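Local atomic coordinates of Dot/Icm T4SS effector (Legionella pneumophila subsp. pneumophila, PDB entry 4HFV), a protein that is a putative effector of the Dot/Icm type IV secretion system, probably delivered into host cells, with a biochemical activity that remains to be established. Residues I60-N65 against Q152-K157; S136-N141 against Y159-D164; V53-K58 against N78-Y83; S19-I24 against A31-D36. All coordinates share one frame; numbering follows the deposited sequence.

Contact 1 (I60-N65 against Q152-K157)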
loop_
_atom_site.group_PDB
_atom_site.type_symbol
_atom_site.label_atom_id
_atom_site.label_comp_id
_atom_site.label_asym_id
_atom_site.label_seq_id
_atom_site.Cartn_x
_atom_site.Cartn_y
_atom_site.Cartn_z
ATOM N N ILE A 60 -21.399 -2.199 11.492
ATOM C CA ILE A 60 -21.664 -2.751 12.804
ATOM C C ILE A 60 -22.254 -4.165 12.775
ATOM O O ILE A 60 -21.821 -5.041 13.522
ATOM C CB ILE A 60 -22.605 -1.816 13.580
ATOM C CG1 ILE A 60 -21.836 -0.584 14.088
ATOM C CG2 ILE A 60 -23.217 -2.552 14.699
ATOM C CD1 ILE A 60 -22.774 0.628 14.452
ATOM N N GLU A 61 -23.247 -4.396 11.914
ATOM C CA GLU A 61 -23.834 -5.742 11.732
ATOM C C GLU A 61 -22.749 -6.780 11.334
ATOM O O GLU A 61 -22.731 -7.937 11.798
ATOM C CB GLU A 61 -24.910 -5.656 10.632
ATOM C CG GLU A 61 -25.698 -6.956 10.337
ATOM C CD GLU A 61 -26.480 -6.897 9.004
ATOM O OE1 GLU A 61 -26.660 -5.797 8.446
ATOM O OE2 GLU A 61 -26.913 -7.953 8.494
ATOM N N LEU A 62 -21.848 -6.388 10.453
ATOM C CA LEU A 62 -20.869 -7.349 9.931
ATOM C C LEU A 62 -19.823 -7.659 11.010
ATOM O O LEU A 62 -19.450 -8.816 11.236
ATOM C CB LEU A 62 -20.216 -6.834 8.636
ATOM C CG LEU A 62 -21.123 -6.773 7.378
ATOM C CD1 LEU A 62 -20.454 -5.992 6.232
ATOM C CD2 LEU A 62 -21.539 -8.151 6.924
ATOM N N LEU A 63 -19.355 -6.625 11.691
ATOM C CA LEU A 63 -18.425 -6.849 12.797
ATOM C C LEU A 63 -19.056 -7.709 13.891
ATOM O O LEU A 63 -18.408 -8.614 14.417
ATOM C CB LEU A 63 -17.917 -5.508 13.340
ATOM C CG LEU A 63 -17.058 -4.727 12.347
ATOM C CD1 LEU A 63 -16.825 -3.328 12.756
ATOM C CD2 LEU A 63 -15.673 -5.437 12.096
ATOM N N ASP A 64 -20.325 -7.435 14.213
ATOM C CA ASP A 64 -21.052 -8.213 15.206
ATOM C C ASP A 64 -21.067 -9.695 14.820
ATOM O O ASP A 64 -20.924 -10.544 15.668
ATOM C CB ASP A 64 -22.496 -7.744 15.326
ATOM C CG ASP A 64 -22.645 -6.444 16.123
ATOM O OD1 ASP A 64 -21.633 -5.900 16.604
ATOM O OD2 ASP A 64 -23.805 -5.963 16.268
ATOM N N ASN A 65 -21.222 -9.979 13.529
ATOM C CA ASN A 65 -21.233 -11.356 13.011
ATOM C C ASN A 65 -19.837 -11.910 12.747
ATOM O O ASN A 65 -19.697 -13.046 12.272
ATOM C CB ASN A 65 -21.963 -11.423 11.674
ATOM C CG ASN A 65 -23.434 -11.085 11.763
ATOM O OD1 ASN A 65 -24.039 -11.091 12.832
ATOM N ND2 ASN A 65 -24.029 -10.807 10.604
ATOM N N GLN A 152 -23.373 -8.508 -2.036
ATOM C CA GLN A 152 -22.653 -7.270 -1.762
ATOM C C GLN A 152 -23.328 -6.508 -0.608
ATOM O O GLN A 152 -24.229 -5.710 -0.834
ATOM C CB GLN A 152 -22.634 -6.406 -3.025
ATOM C CG GLN A 152 -21.785 -6.959 -4.144
ATOM C CD GLN A 152 -20.311 -6.795 -3.884
ATOM O OE1 GLN A 152 -19.852 -5.719 -3.513
ATOM N NE2 GLN A 152 -19.551 -7.854 -4.108
ATOM N N PRO A 153 -22.885 -6.747 0.636
ATOM C CA PRO A 153 -23.553 -6.054 1.751
ATOM C C PRO A 153 -23.453 -4.514 1.633
ATOM O O PRO A 153 -24.265 -3.783 2.214
ATOM C CB PRO A 153 -22.780 -6.557 2.972
ATOM C CG PRO A 153 -21.425 -7.103 2.410
ATOM C CD PRO A 153 -21.786 -7.634 1.082
ATOM N N PHE A 154 -22.446 -4.020 0.913
ATOM C CA PHE A 154 -22.250 -2.581 0.786
ATOM C C PHE A 154 -22.802 -1.972 -0.498
ATOM O O PHE A 154 -22.488 -0.823 -0.810
ATOM C CB PHE A 154 -20.780 -2.193 0.998
ATOM C CG PHE A 154 -20.329 -2.332 2.411
ATOM C CD1 PHE A 154 -19.632 -3.453 2.824
ATOM C CD2 PHE A 154 -20.684 -1.365 3.363
ATOM C CE1 PHE A 154 -19.247 -3.618 4.139
ATOM C CE2 PHE A 154 -20.300 -1.514 4.689
ATOM C CZ PHE A 154 -19.581 -2.637 5.087
ATOM N N ALA A 155 -23.627 -2.723 -1.226
ATOM C CA ALA A 155 -24.363 -2.174 -2.360
ATOM C C ALA A 155 -25.554 -1.358 -1.817
ATOM O O ALA A 155 -26.679 -1.802 -1.772
ATOM C CB ALA A 155 -24.831 -3.298 -3.309
ATOM N N ILE A 156 -25.249 -0.144 -1.410
ATOM C CA ILE A 156 -26.148 0.718 -0.690
ATOM C C ILE A 156 -26.349 1.911 -1.607
ATOM O O ILE A 156 -25.376 2.408 -2.245
ATOM C CB ILE A 156 -25.475 1.147 0.624
ATOM C CG1 ILE A 156 -25.369 -0.036 1.594
ATOM C CG2 ILE A 156 -26.207 2.377 1.275
ATOM C CD1 ILE A 156 -24.310 0.212 2.783
ATOM N N LYS A 157 -27.597 2.366 -1.693
ATOM C CA LYS A 157 -27.920 3.436 -2.604
ATOM C C LYS A 157 -27.115 4.676 -2.255
ATOM O O LYS A 157 -27.000 5.057 -1.062
ATOM C CB LYS A 157 -29.408 3.746 -2.568
ATOM C CG LYS A 157 -29.905 4.549 -3.772
ATOM C CD LYS A 157 -31.411 4.839 -3.682
ATOM C CE LYS A 157 -31.733 5.748 -2.497
ATOM N NZ LYS A 157 -33.202 5.933 -2.281
#
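Gln152 NE2, hydrogen-bonded to the backbone oxygens of Leu149 and Val138, holds the start of a type I beta turn whose Pro153 and Phe154 meet Leu62 on the last turn of helix 49-64. The turn runs from Gln152 to Ala155 and is closed by Ala155 N to Gln152 O (3.1 Å); Ala155 then centres an inverse gamma turn, with a weak bond from Ile156 N to Phe154 O.

No hydrogen bond crosses the contact, which is purely apolar and converges on one methyl. Leu62 holds CG opposite its carbonyl carbon (chi1 -70°), which carries CD1 out toward the turn. There CD1 comes 3.4 Å from Phe154 CE1, a tight approach for two carbons, and 3.7 Å from CZ. It reaches the ring obliquely. The CB of Phe154 does not point straight at the helix, but CG anti to the carbonyl carbon (chi1 -71°) turns the ring so that its CE1 and CZ side faces the leucine. His137 packs against Leu62, Pro153 and Phe154 alike, and Phe133 of helix 120-136 touches Leu62 and the phenylalanine ring, so the turn joins helix 49-64 to the end of helix 120-136. On the proline side the same Leu62 CD1 rests against the pyrrolidine ring, 4.0 Å from Pro153 CB and 4.1 Å from Pro153 CG.

Contact 2 (S136-N141 against Y159-D164)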
loop_
_atom_site.group_PDB
_atom_site.type_symbol
_atom_site.label_atom_id
_atom_site.label_comp_id
_atom_site.label_asym_id
_atom_site.label_seq_id
_atom_site.Cartn_x
_atom_site.Cartn_y
_atom_site.Cartn_z
ATOM N N SER A 136 -12.806 -7.216 2.132
ATOM C CA SER A 136 -13.217 -8.547 2.581
ATOM C C SER A 136 -14.718 -8.762 2.365
ATOM O O SER A 136 -15.168 -9.896 2.334
ATOM C CB SER A 136 -12.823 -8.791 4.045
ATOM O OG SER A 136 -13.796 -8.235 4.937
ATOM N N HIS A 137 -15.463 -7.662 2.178
ATOM C CA HIS A 137 -16.903 -7.707 1.973
ATOM C C HIS A 137 -17.280 -7.228 0.584
ATOM O O HIS A 137 -18.443 -7.030 0.326
ATOM C CB HIS A 137 -17.658 -6.886 3.031
ATOM C CG HIS A 137 -17.563 -7.469 4.401
ATOM N ND1 HIS A 137 -18.152 -8.669 4.733
ATOM C CD2 HIS A 137 -16.872 -7.071 5.500
ATOM C CE1 HIS A 137 -17.850 -8.973 5.983
ATOM N NE2 HIS A 137 -17.065 -8.021 6.469
ATOM N N VAL A 138 -16.301 -7.103 -0.314
ATOM C CA VAL A 138 -16.591 -6.816 -1.708
ATOM C C VAL A 138 -16.057 -7.923 -2.654
ATOM O O VAL A 138 -16.730 -8.334 -3.588
ATOM C CB VAL A 138 -16.002 -5.446 -2.106
ATOM C CG1 VAL A 138 -16.236 -5.162 -3.590
ATOM C CG2 VAL A 138 -16.628 -4.318 -1.233
ATOM N N TYR A 139 -14.843 -8.391 -2.412
ATOM C CA TYR A 139 -14.180 -9.351 -3.309
ATOM C C TYR A 139 -13.998 -10.733 -2.688
ATOM O O TYR A 139 -13.738 -10.872 -1.506
ATOM C CB TYR A 139 -12.812 -8.828 -3.683
ATOM C CG TYR A 139 -12.836 -7.411 -4.213
ATOM C CD1 TYR A 139 -13.451 -7.115 -5.417
ATOM C CD2 TYR A 139 -12.232 -6.371 -3.507
ATOM C CE1 TYR A 139 -13.441 -5.842 -5.918
ATOM C CE2 TYR A 139 -12.236 -5.097 -3.988
ATOM C CZ TYR A 139 -12.831 -4.838 -5.200
ATOM O OH TYR A 139 -12.861 -3.563 -5.668
ATOM N N LYS A 140 -14.096 -11.760 -3.521
ATOM C CA LYS A 140 -13.676 -13.106 -3.126
ATOM C C LYS A 140 -12.248 -13.065 -2.592
ATOM O O LYS A 140 -11.356 -12.508 -3.227
ATOM C CB LYS A 140 -13.813 -14.051 -4.314
ATOM C CG LYS A 140 -15.264 -14.079 -4.840
ATOM C CD LYS A 140 -15.414 -14.930 -6.123
ATOM C CE LYS A 140 -16.884 -15.039 -6.533
ATOM N NZ LYS A 140 -17.093 -15.780 -7.804
ATOM N N ASN A 141 -12.052 -13.623 -1.401
ATOM C CA ASN A 141 -10.757 -13.568 -0.697
ATOM C C ASN A 141 -10.134 -12.184 -0.570
ATOM O O ASN A 141 -8.909 -12.061 -0.531
ATOM C CB ASN A 141 -9.742 -14.521 -1.326
ATOM C CG ASN A 141 -8.628 -14.899 -0.351
ATOM O OD1 ASN A 141 -8.782 -14.768 0.879
ATOM N ND2 ASN A 141 -7.516 -15.371 -0.884
ATOM N N TYR A 159 -24.115 5.152 -2.542
ATOM C CA TYR A 159 -22.823 4.818 -1.972
ATOM C C TYR A 159 -22.017 3.921 -2.942
ATOM O O TYR A 159 -22.558 2.981 -3.519
ATOM C CB TYR A 159 -23.008 4.114 -0.631
ATOM C CG TYR A 159 -21.712 3.717 0.005
ATOM C CD1 TYR A 159 -20.809 4.664 0.451
ATOM C CD2 TYR A 159 -21.377 2.370 0.155
ATOM C CE1 TYR A 159 -19.581 4.273 1.021
ATOM C CE2 TYR A 159 -20.199 1.984 0.733
ATOM C CZ TYR A 159 -19.294 2.939 1.171
ATOM O OH TYR A 159 -18.102 2.485 1.726
ATOM N N SER A 160 -20.735 4.226 -3.118
ATOM C CA SER A 160 -19.818 3.365 -3.880
ATOM C C SER A 160 -18.701 2.838 -2.974
ATOM O O SER A 160 -17.776 3.559 -2.632
ATOM C CB SER A 160 -19.190 4.112 -5.045
ATOM O OG SER A 160 -18.247 3.255 -5.714
ATOM N N VAL A 161 -18.828 1.583 -2.556
ATOM C CA VAL A 161 -17.851 0.972 -1.680
ATOM C C VAL A 161 -16.481 0.921 -2.379
ATOM O O VAL A 161 -15.438 1.097 -1.734
ATOM C CB VAL A 161 -18.325 -0.403 -1.210
ATOM C CG1 VAL A 161 -18.417 -1.434 -2.395
ATOM C CG2 VAL A 161 -17.433 -0.976 -0.109
ATOM N N VAL A 162 -16.465 0.756 -3.705
ATOM C CA VAL A 162 -15.168 0.725 -4.402
ATOM C C VAL A 162 -14.496 2.088 -4.394
ATOM O O VAL A 162 -13.286 2.178 -4.195
ATOM C CB VAL A 162 -15.288 0.207 -5.862
ATOM C CG1 VAL A 162 -13.954 0.272 -6.570
ATOM C CG2 VAL A 162 -15.800 -1.199 -5.855
ATOM N N ASP A 163 -15.273 3.152 -4.591
ATOM C CA ASP A 163 -14.745 4.511 -4.476
ATOM C C ASP A 163 -14.098 4.695 -3.102
ATOM O O ASP A 163 -13.035 5.269 -2.976
ATOM C CB ASP A 163 -15.849 5.548 -4.644
ATOM C CG ASP A 163 -16.197 5.807 -6.108
ATOM O OD1 ASP A 163 -15.443 5.377 -7.009
ATOM O OD2 ASP A 163 -17.224 6.452 -6.349
ATOM N N ASP A 164 -14.759 4.200 -2.071
ATOM C CA ASP A 164 -14.221 4.279 -0.719
ATOM C C ASP A 164 -12.928 3.458 -0.523
ATOM O O ASP A 164 -11.971 3.919 0.110
ATOM C CB ASP A 164 -15.311 3.853 0.296
ATOM C CG ASP A 164 -15.919 5.028 1.030
ATOM O OD1 ASP A 164 -15.714 6.211 0.641
ATOM O OD2 ASP A 164 -16.662 4.734 1.991
#
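Val138 directs its CB toward the start of helix 161-188 and divides its two methyls between two neighbours. With CG1 anti to the backbone N (chi1 177°), that methyl lies over the centre of the Tyr139 ring, 3.6 Å above its plane. The other, CG2, reaches across and meets Val161 tip to tip, 3.6 Å from CG1 and equally far from CG2 of that residue. Beside this pair, the Tyr139 side chain crosses Val162 at about a right angle and brings OH to 3.8 Å from Val162 CG2, a van der Waals approach.

The helix start that carries both valines is well fixed. Ser160 is its N-cap, and OG accepts a nearly straight bond from Asp163 N (3.2 Å, 163°). Tyr159 OH donates to Asp164 OD2 at 2.7 Å, meeting the carboxylate on its anti side, 33° out of plane.

Ser169, about 10 Å from Val162 between side chains, contacts succinate in a crystal structure of this protein, though none is bound to this chain here. Val161 also packs on Leu134 of helix 120-136, while Tyr139 and Val162 both touch Ile180 of the second subunit, so this loop-helix junction forms part of the dimer interface.

Contact 3 (V53-K58 against N78-Y83)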
loop_
_atom_site.group_PDB
_atom_site.type_symbol
_atom_site.label_atom_id
_atom_site.label_comp_id
_atom_site.label_asym_id
_atom_site.label_seq_id
_atom_site.Cartn_x
_atom_site.Cartn_y
_atom_site.Cartn_z
ATOM N N VAL A 53 -25.123 6.709 7.222
ATOM C CA VAL A 53 -25.752 5.963 8.273
ATOM C C VAL A 53 -25.836 4.480 7.957
ATOM O O VAL A 53 -25.503 3.673 8.809
ATOM C CB VAL A 53 -27.174 6.588 8.613
ATOM C CG1 VAL A 53 -27.986 5.673 9.455
ATOM C CG2 VAL A 53 -26.977 7.881 9.331
ATOM N N LEU A 54 -26.224 4.129 6.725
ATOM C CA LEU A 54 -26.347 2.722 6.327
ATOM C C LEU A 54 -24.989 2.016 6.307
ATOM O O LEU A 54 -24.855 0.856 6.741
ATOM C CB LEU A 54 -27.099 2.584 4.987
ATOM C CG LEU A 54 -28.576 3.037 5.016
ATOM C CD1 LEU A 54 -29.178 3.063 3.598
ATOM C CD2 LEU A 54 -29.328 2.082 5.882
ATOM N N VAL A 55 -23.953 2.727 5.903
ATOM C CA VAL A 55 -22.620 2.121 5.948
ATOM C C VAL A 55 -22.149 1.852 7.360
ATOM O O VAL A 55 -21.622 0.774 7.655
ATOM C CB VAL A 55 -21.626 2.973 5.206
ATOM C CG1 VAL A 55 -20.222 2.511 5.529
ATOM C CG2 VAL A 55 -21.937 2.815 3.712
ATOM N N LEU A 56 -22.408 2.804 8.265
ATOM C CA LEU A 56 -22.100 2.600 9.676
ATOM C C LEU A 56 -22.859 1.414 10.254
ATOM O O LEU A 56 -22.269 0.577 10.920
ATOM C CB LEU A 56 -22.434 3.852 10.507
ATOM C CG LEU A 56 -21.405 4.970 10.422
ATOM C CD1 LEU A 56 -21.993 6.353 10.907
ATOM C CD2 LEU A 56 -20.271 4.514 11.295
ATOM N N LEU A 57 -24.164 1.348 10.004
ATOM C CA LEU A 57 -24.970 0.246 10.487
ATOM C C LEU A 57 -24.607 -1.091 9.834
ATOM O O LEU A 57 -24.671 -2.147 10.497
ATOM C CB LEU A 57 -26.476 0.554 10.327
ATOM C CG LEU A 57 -27.066 1.715 11.166
ATOM C CD1 LEU A 57 -28.541 2.032 10.787
ATOM C CD2 LEU A 57 -26.964 1.400 12.594
ATOM N N LYS A 58 -24.309 -1.118 8.543
ATOM C CA LYS A 58 -23.896 -2.385 7.929
ATOM C C LYS A 58 -22.548 -2.838 8.505
ATOM O O LYS A 58 -22.334 -4.026 8.777
ATOM C CB LYS A 58 -23.782 -2.292 6.411
ATOM C CG LYS A 58 -23.405 -3.566 5.749
ATOM C CD LYS A 58 -24.413 -4.702 5.932
ATOM C CE LYS A 58 -25.787 -4.309 5.435
ATOM N NZ LYS A 58 -26.732 -5.477 5.536
ATOM N N ASN A 78 -13.823 2.519 14.755
ATOM C CA ASN A 78 -13.223 3.832 14.968
ATOM C C ASN A 78 -12.804 4.456 13.647
ATOM O O ASN A 78 -13.073 5.624 13.394
ATOM C CB ASN A 78 -11.992 3.743 15.878
ATOM C CG ASN A 78 -12.344 3.676 17.361
ATOM O OD1 ASN A 78 -12.202 4.658 18.078
ATOM N ND2 ASN A 78 -12.736 2.514 17.832
ATOM N N ALA A 79 -12.107 3.675 12.813
ATOM C CA ALA A 79 -11.681 4.159 11.514
ATOM C C ALA A 79 -12.863 4.682 10.682
ATOM O O ALA A 79 -12.786 5.748 10.091
ATOM C CB ALA A 79 -10.889 3.051 10.703
ATOM N N LEU A 80 -13.934 3.914 10.572
ATOM C CA LEU A 80 -15.059 4.375 9.770
ATOM C C LEU A 80 -15.698 5.638 10.354
ATOM O O LEU A 80 -16.108 6.517 9.598
ATOM C CB LEU A 80 -16.132 3.305 9.689
ATOM C CG LEU A 80 -17.348 3.639 8.843
ATOM C CD1 LEU A 80 -16.956 3.987 7.421
ATOM C CD2 LEU A 80 -18.266 2.431 8.889
ATOM N N ALA A 81 -15.819 5.712 11.680
ATOM C CA ALA A 81 -16.431 6.897 12.274
ATOM C C ALA A 81 -15.542 8.082 11.967
ATOM O O ALA A 81 -16.036 9.140 11.568
ATOM C CB ALA A 81 -16.631 6.755 13.792
ATOM N N TYR A 82 -14.231 7.901 12.156
ATOM C CA TYR A 82 -13.289 8.982 11.888
ATOM C C TYR A 82 -13.361 9.416 10.436
ATOM O O TYR A 82 -13.413 10.596 10.149
ATOM C CB TYR A 82 -11.862 8.570 12.240
ATOM C CG TYR A 82 -10.932 9.753 12.223
ATOM C CD1 TYR A 82 -10.341 10.146 11.043
ATOM C CD2 TYR A 82 -10.702 10.523 13.377
ATOM C CE1 TYR A 82 -9.495 11.233 10.995
ATOM C CE2 TYR A 82 -9.868 11.621 13.340
ATOM C CZ TYR A 82 -9.271 11.967 12.136
ATOM O OH TYR A 82 -8.422 13.038 12.033
ATOM N N TYR A 83 -13.389 8.446 9.525
ATOM C CA TYR A 83 -13.483 8.725 8.088
ATOM C C TYR A 83 -14.761 9.488 7.718
ATOM O O TYR A 83 -14.746 10.461 6.956
ATOM C CB TYR A 83 -13.383 7.378 7.330
ATOM C CG TYR A 83 -13.366 7.455 5.809
ATOM C CD1 TYR A 83 -12.482 8.275 5.125
ATOM C CD2 TYR A 83 -14.216 6.645 5.057
ATOM C CE1 TYR A 83 -12.467 8.283 3.726
ATOM C CE2 TYR A 83 -14.224 6.658 3.693
ATOM C CZ TYR A 83 -13.366 7.470 3.022
ATOM O OH TYR A 83 -13.424 7.464 1.645
#
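Leu56 and Leu80 mark the closest backbone approach, with CA atoms 7.3 Å apart, between two helical segments that run nearly antiparallel. The side chains that fill the gap are wholly aliphatic and meet obliquely, and Leu80 contributes the largest share of the buried surface. Its CB points at the opposing helix, and CG is anti to the backbone N (chi1 -178°), so the whole branched end is thrust outward between Val55 and Leu56. The methyl CD2 is shared by both partners: it lies 3.8 Å from Leu56 CD2 and 3.9 Å from Val55 CG1. The second methyl, CD1, stays on the valine side, 4.1 Å from Val55 CG1. On the leucine side, Leu56 CD2 also approaches the branch point, Leu80 CG, at 3.9 Å.

The two helices, 49-64 and 70-90, follow one another in the chain and form a helical hairpin, here packed close to the centre of the chain. Val55 aims its CB across the gap, whereas that of Leu56 leaves its helix at a flatter angle before the side chain bends in toward Leu80. Other faces of the hairpin meet further helices: Val53 and Leu57 pack on Ile20 of helix 9-27, and Ala79 touches Met126 and Leu130 of helix 120-136. Asn78 binds the backbone at both ends of its amide, with OD1 accepting from Val7 N and ND2 donating to Ala74 O.

Contact 4 (S19-I24 against A31-D36)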
loop_
_atom_site.group_PDB
_atom_site.type_symbol
_atom_site.label_atom_id
_atom_site.label_comp_id
_atom_site.label_asym_id
_atom_site.label_seq_id
_atom_site.Cartn_x
_atom_site.Cartn_y
_atom_site.Cartn_z
ATOM N N SER A 19 -26.560 8.279 18.371
ATOM C CA SER A 19 -26.544 9.476 17.540
ATOM C C SER A 19 -27.422 9.310 16.290
ATOM O O SER A 19 -28.007 10.276 15.785
ATOM C CB SER A 19 -25.104 9.865 17.192
ATOM O OG SER A 19 -24.371 10.137 18.385
ATOM N N ILE A 20 -27.545 8.090 15.803
ATOM C CA ILE A 20 -28.365 7.849 14.613
ATOM C C ILE A 20 -29.834 8.028 14.984
ATOM O O ILE A 20 -30.614 8.695 14.277
ATOM C CB ILE A 20 -28.092 6.483 14.038
ATOM C CG1 ILE A 20 -26.714 6.483 13.362
ATOM C CG2 ILE A 20 -29.197 6.068 13.040
ATOM C CD1 ILE A 20 -26.206 5.087 12.993
ATOM N N ILE A 21 -30.220 7.429 16.103
ATOM C CA ILE A 21 -31.574 7.633 16.657
ATOM C C ILE A 21 -31.902 9.129 16.829
ATOM O O ILE A 21 -33.018 9.583 16.550
ATOM C CB ILE A 21 -31.671 6.869 17.981
ATOM C CG1 ILE A 21 -31.739 5.343 17.673
ATOM C CG2 ILE A 21 -32.847 7.343 18.811
ATOM C CD1 ILE A 21 -31.538 4.488 18.858
ATOM N N THR A 22 -30.935 9.896 17.308
ATOM C CA THR A 22 -31.175 11.311 17.570
ATOM C C THR A 22 -31.362 12.028 16.225
ATOM O O THR A 22 -32.258 12.836 16.072
ATOM C CB THR A 22 -29.983 11.911 18.370
ATOM O OG1 THR A 22 -30.001 11.331 19.685
ATOM C CG2 THR A 22 -30.105 13.466 18.469
ATOM N N LEU A 23 -30.512 11.686 15.252
ATOM C CA LEU A 23 -30.602 12.232 13.884
ATOM C C LEU A 23 -31.982 11.956 13.281
ATOM O O LEU A 23 -32.608 12.830 12.698
ATOM C CB LEU A 23 -29.490 11.616 12.973
ATOM C CG LEU A 23 -29.312 12.310 11.599
ATOM C CD1 LEU A 23 -28.886 13.808 11.787
ATOM C CD2 LEU A 23 -28.310 11.570 10.717
ATOM N N ILE A 24 -32.456 10.731 13.416
ATOM C CA ILE A 24 -33.762 10.356 12.916
ATOM C C ILE A 24 -34.863 11.213 13.580
ATOM O O ILE A 24 -35.749 11.762 12.910
ATOM C CB ILE A 24 -34.021 8.841 13.165
ATOM C CG1 ILE A 24 -33.185 7.974 12.194
ATOM C CG2 ILE A 24 -35.495 8.489 12.984
ATOM C CD1 ILE A 24 -33.000 6.532 12.681
ATOM N N ALA A 31 -40.816 9.225 15.224
ATOM C CA ALA A 31 -40.352 8.037 14.487
ATOM C C ALA A 31 -40.445 6.817 15.380
ATOM O O ALA A 31 -40.077 6.845 16.565
ATOM C CB ALA A 31 -38.960 8.217 13.998
ATOM N N LYS A 32 -40.945 5.730 14.834
ATOM C CA LYS A 32 -41.012 4.523 15.638
ATOM C C LYS A 32 -39.766 3.687 15.338
ATOM O O LYS A 32 -39.621 3.148 14.252
ATOM C CB LYS A 32 -42.303 3.745 15.383
ATOM C CG LYS A 32 -42.249 2.297 15.859
ATOM C CD LYS A 32 -41.663 2.140 17.268
ATOM C CE LYS A 32 -41.638 0.663 17.685
ATOM N NZ LYS A 32 -40.479 0.308 18.563
ATOM N N ILE A 33 -38.866 3.644 16.320
ATOM C CA ILE A 33 -37.592 2.973 16.215
ATOM C C ILE A 33 -37.749 1.521 16.559
ATOM O O ILE A 33 -38.068 1.168 17.698
ATOM C CB ILE A 33 -36.564 3.512 17.242
ATOM C CG1 ILE A 33 -36.390 5.033 17.120
ATOM C CG2 ILE A 33 -35.230 2.787 17.091
ATOM C CD1 ILE A 33 -35.962 5.518 15.767
ATOM N N ILE A 34 -37.469 0.664 15.598
ATOM C CA ILE A 34 -37.362 -0.744 15.903
ATOM C C ILE A 34 -35.905 -1.019 16.286
ATOM O O ILE A 34 -35.013 -0.882 15.450
ATOM C CB ILE A 34 -37.743 -1.604 14.705
ATOM C CG1 ILE A 34 -39.056 -1.118 14.090
ATOM C CG2 ILE A 34 -37.838 -3.101 15.128
ATOM C CD1 ILE A 34 -40.277 -1.665 14.780
ATOM N N GLU A 35 -35.663 -1.387 17.543
ATOM C CA GLU A 35 -34.299 -1.610 18.043
ATOM C C GLU A 35 -33.412 -2.444 17.087
ATOM O O GLU A 35 -32.323 -2.009 16.670
ATOM C CB GLU A 35 -34.333 -2.283 19.423
ATOM C CG GLU A 35 -32.972 -2.277 20.151
ATOM C CD GLU A 35 -32.903 -3.238 21.345
ATOM O OE1 GLU A 35 -31.995 -4.103 21.353
ATOM O OE2 GLU A 35 -33.741 -3.120 22.275
ATOM N N ASP A 36 -33.849 -3.652 16.747
ATOM C CA ASP A 36 -32.982 -4.509 15.932
ATOM C C ASP A 36 -33.109 -4.229 14.415
ATOM O O ASP A 36 -32.526 -4.945 13.590
ATOM C CB ASP A 36 -33.167 -5.992 16.293
ATOM C CG ASP A 36 -34.228 -6.673 15.467
ATOM O OD1 ASP A 36 -35.414 -6.307 15.635
ATOM O OD2 ASP A 36 -33.878 -7.583 14.661
#
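Ile24 and Ile21, one turn apart on helix 9-27, form a ridge on which the chain, having reversed after the helix, packs back antiparallel: residues 31-34, extended though in no regular strand, run back along it. The pairing follows this reversal, with Ile24 facing Ala31 (CA atoms 7.2 Å apart) and Ile21 facing Ile33 (7.6 Å).

The main bump on the helix is the CG2 methyl of Ile24. With CG1 beside the backbone N (chi1 -74°) and CG2 anti to it, CG2 is the branch that meets the loop. It fits into a shallow hollow bounded by Ala31 at one end and Ile33 at the other. Because Ala31 offers no more than a CB, the methyl can come down close to the loop, to 3.6 Å from Ala31 CB. At the other end Ile33 CD1 approaches the same Ile24 CG2 at 4.1 Å, the two isoleucines reaching toward each other tip to tip. Ile33 is in turn the larger bump on the loop: its two branches spread along the ridge, CD1 to Ile24 and CG2 to Ile21, whose CG1 lies more loosely at 4.4 Å.

Behind the ridge, Ile20 faces Val53 and Leu57 of helix 49-64, and Ile24 also touches Ser41 and Val45. Ala31 and Ile33 direct their CB atoms at the helix, while Lys32 between them points away from it. The lysine then curls back over its own backbone, and NZ donates a 2.7 Å bond to Ile33 O from above the carbonyl plane, 50° out of it.

Along the chain contact 4 closes first; contact 1 interlocks with both contact 3 and contact 2, while contact 3, near the centre of the chain, closes before contact 2 opens. Helix 49-64 is the common element: it carries one side of contacts 1 and 3, centres about 10 Å apart, and its Val53 and Leu57 touch Ile20 of contact 4, whose centre is about 16 Å from that of contact 3. Contacts 1 and 2, centres about 10 Å apart, share the loop between helices 120-136 and 161-188. A probable hydrogen bond between Tyr83 OH and Asp164 OD1 ties contact 3 to contact 2. The all-helical core is thus continuous from outlying contact 4 to the dimer-facing start of helix 161-188.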